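Local coordinates for protein subclass B3 metallo-beta-lactamase (Sphingobium indicum, PDB 7LUU) that probably hydrolyses beta-lactam antibiotics with two active-site zinc ions, as a subclass B3 metallo-beta-lactamase, at residues Glu122-His127 / Pro198-Gly203. Numbering follows the deposited sequence.
Sequences EPHYDH and PGHTMG. With ZN (zinc ion), chain B; ZN (zinc ion), chain C; SO4 (sulfate ion), chain D.
Glu122 and His200 meet through the zinc ion of chain B, a contact made by a shared metal rather than a direct hydrogen bond. Glu122 CB lies 4.3 Å from Thr201 OG1, a hydroxyl hydrogen-bonded to Ser204 OG. The next carbon, CG, is set between the backbone N and the carbonyl carbon (chi1 62°), and the extended chain beyond carries CD to the His200 ring. At the tip the two oxygens divide the work: OE2 binds the zinc at 1.9 Å, while OE1 lies 3.3 Å from His200 CD2 and accepts a hydrogen bond from water 1. His124 ND1, His200 NE2 and water 2 complete the first zinc's four ligands. Water 2 bridges both metals and donates to Asp126 OD1 (2.6 Å), where the attacking water or hydroxide is thought to sit in related metallo-beta-lactamases. Thr201 CG2 reaches tip to tip toward the His124 ring, 3.4 Å from its NE2. Second-shell hydrogen bonds position both imidazoles, His124 NE2 to Asp161 and His200 ND1 to Asn227 O. Asp126, His127 and His267 bind the second zinc alongside waters 1 and 2. The site joins loops after strands 115-119 and 190-196, at the edge of the alpha-beta/beta-alpha sandwich's two sheets.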
loop_
_atom_site.group_PDB
_atom_site.type_symbol
_atom_site.label_atom_id
_atom_site.label_comp_id
_atom_site.label_asym_id
_atom_site.label_seq_id
_atom_site.Cartn_x
_atom_site.Cartn_y
_atom_site.Cartn_z
ATOM N N GLU A 122 1.439 -4.108 -0.925
ATOM C CA GLU A 122 2.028 -5.301 -0.287
ATOM C C GLU A 122 0.993 -6.390 -0.049
ATOM O O GLU A 122 -0.202 -6.096 0.202
ATOM C CB GLU A 122 2.697 -4.963 1.056
ATOM C CG GLU A 122 1.665 -4.382 2.112
ATOM C CD GLU A 122 2.269 -4.299 3.504
ATOM O OE1 GLU A 122 2.809 -3.196 3.837
ATOM O OE2 GLU A 122 2.172 -5.265 4.270
ATOM N N PRO A 123 1.417 -7.642 -0.038
ATOM C CA PRO A 123 0.468 -8.754 0.038
ATOM C C PRO A 123 0.302 -9.241 1.487
ATOM O O PRO A 123 0.578 -10.393 1.828
ATOM C CB PRO A 123 1.121 -9.805 -0.879
ATOM C CG PRO A 123 2.567 -9.609 -0.606
ATOM C CD PRO A 123 2.789 -8.107 -0.411
ATOM N N HIS A 124 -0.106 -8.318 2.378
ATOM C CA HIS A 124 -0.441 -8.645 3.746
ATOM C C HIS A 124 -1.902 -8.280 3.956
ATOM O O HIS A 124 -2.443 -7.397 3.249
ATOM C CB HIS A 124 0.402 -7.836 4.717
ATOM C CG HIS A 124 1.784 -8.370 4.898
ATOM N ND1 HIS A 124 2.729 -7.702 5.644
ATOM C CD2 HIS A 124 2.365 -9.525 4.470
ATOM C CE1 HIS A 124 3.848 -8.442 5.671
ATOM N NE2 HIS A 124 3.654 -9.550 4.976
ATOM N N TYR A 125 -2.560 -8.990 4.891
ATOM C CA TYR A 125 -4.020 -8.862 4.919
ATOM C C TYR A 125 -4.536 -7.483 5.372
ATOM O O TYR A 125 -5.713 -7.184 5.118
ATOM C CB TYR A 125 -4.600 -10.009 5.792
ATOM C CG TYR A 125 -4.356 -9.876 7.289
ATOM C CD1 TYR A 125 -5.067 -8.947 8.033
ATOM C CD2 TYR A 125 -3.446 -10.702 7.957
ATOM C CE1 TYR A 125 -4.904 -8.824 9.365
ATOM C CE2 TYR A 125 -3.286 -10.604 9.323
ATOM C CZ TYR A 125 -3.997 -9.643 10.011
ATOM O OH TYR A 125 -3.845 -9.519 11.381
ATOM N N ASP A 126 -3.696 -6.625 5.993
ATOM C CA ASP A 126 -4.197 -5.308 6.378
ATOM C C ASP A 126 -4.118 -4.315 5.225
ATOM O O ASP A 126 -4.612 -3.195 5.362
ATOM C CB ASP A 126 -3.449 -4.746 7.625
ATOM C CG ASP A 126 -1.904 -4.727 7.463
ATOM O OD1 ASP A 126 -1.318 -5.646 6.840
ATOM O OD2 ASP A 126 -1.272 -3.798 8.026
ATOM N N HIS A 127 -3.543 -4.705 4.064
ATOM C CA HIS A 127 -3.564 -3.855 2.877
ATOM C C HIS A 127 -4.163 -4.544 1.691
ATOM O O HIS A 127 -4.743 -3.892 0.836
ATOM C CB HIS A 127 -2.116 -3.380 2.508
ATOM C CG HIS A 127 -1.379 -2.842 3.700
ATOM N ND1 HIS A 127 -1.505 -1.521 4.089
ATOM C CD2 HIS A 127 -0.623 -3.441 4.641
ATOM C CE1 HIS A 127 -0.833 -1.331 5.227
ATOM N NE2 HIS A 127 -0.285 -2.480 5.573
ATOM N N PRO A 198 11.225 -2.567 -1.632
ATOM C CA PRO A 198 11.239 -3.776 -0.785
ATOM C C PRO A 198 11.828 -3.515 0.586
ATOM O O PRO A 198 12.502 -2.503 0.846
ATOM C CB PRO A 198 12.131 -4.749 -1.567
ATOM C CG PRO A 198 13.035 -3.803 -2.332
ATOM C CD PRO A 198 12.194 -2.658 -2.740
ATOM N N GLY A 199 11.549 -4.455 1.491
ATOM C CA GLY A 199 12.123 -4.470 2.829
ATOM C C GLY A 199 11.101 -5.041 3.794
ATOM O O GLY A 199 11.325 -5.981 4.545
ATOM N N HIS A 200 9.935 -4.392 3.845
ATOM C CA HIS A 200 8.877 -4.946 4.690
ATOM C C HIS A 200 8.475 -6.315 4.172
ATOM O O HIS A 200 8.301 -7.281 4.955
ATOM C CB HIS A 200 7.716 -3.940 4.686
ATOM C CG HIS A 200 6.536 -4.377 5.494
ATOM N ND1 HIS A 200 6.520 -4.349 6.877
ATOM C CD2 HIS A 200 5.337 -4.878 5.101
ATOM C CE1 HIS A 200 5.352 -4.826 7.305
ATOM N NE2 HIS A 200 4.617 -5.129 6.248
ATOM N N THR A 201 8.341 -6.411 2.842
ATOM C CA THR A 201 8.304 -7.691 2.117
ATOM C C THR A 201 9.115 -7.491 0.855
ATOM O O THR A 201 9.435 -6.364 0.479
ATOM C CB THR A 201 6.886 -8.127 1.727
ATOM O OG1 THR A 201 6.359 -7.267 0.705
ATOM C CG2 THR A 201 5.911 -8.112 2.926
ATOM N N MET A 202 9.405 -8.593 0.160
ATOM C CA MET A 202 10.224 -8.417 -1.048
ATOM C C MET A 202 9.494 -7.732 -2.206
ATOM O O MET A 202 10.154 -7.105 -3.053
ATOM C CB MET A 202 10.774 -9.765 -1.504
ATOM C CG MET A 202 12.013 -10.239 -0.716
ATOM S SD MET A 202 13.390 -9.093 -0.639
ATOM C CE MET A 202 13.831 -8.991 -2.404
ATOM N N GLY A 203 8.182 -7.845 -2.269
ATOM C CA GLY A 203 7.369 -7.295 -3.333
ATOM C C GLY A 203 6.691 -5.995 -2.972
ATOM O O GLY A 203 5.835 -5.536 -3.746
HETATM ZN ZN ZN B . 2.707 -5.714 6.049
HETATM ZN ZN ZN C . 0.520 -2.966 7.352
HETATM S S SO4 D . -1.295 -11.874 12.774
HETATM O O1 SO4 D . -1.130 -13.262 13.200
HETATM O O2 SO4 D . -0.637 -10.953 13.703
HETATM O O3 SO4 D . -0.646 -11.757 11.462
HETATM O O4 SO4 D . -2.727 -11.537 12.696
HETATM O O HOH W 1 2.454 -2.490 6.784
HETATM O O HOH W 2 1.219 -5.099 7.119
#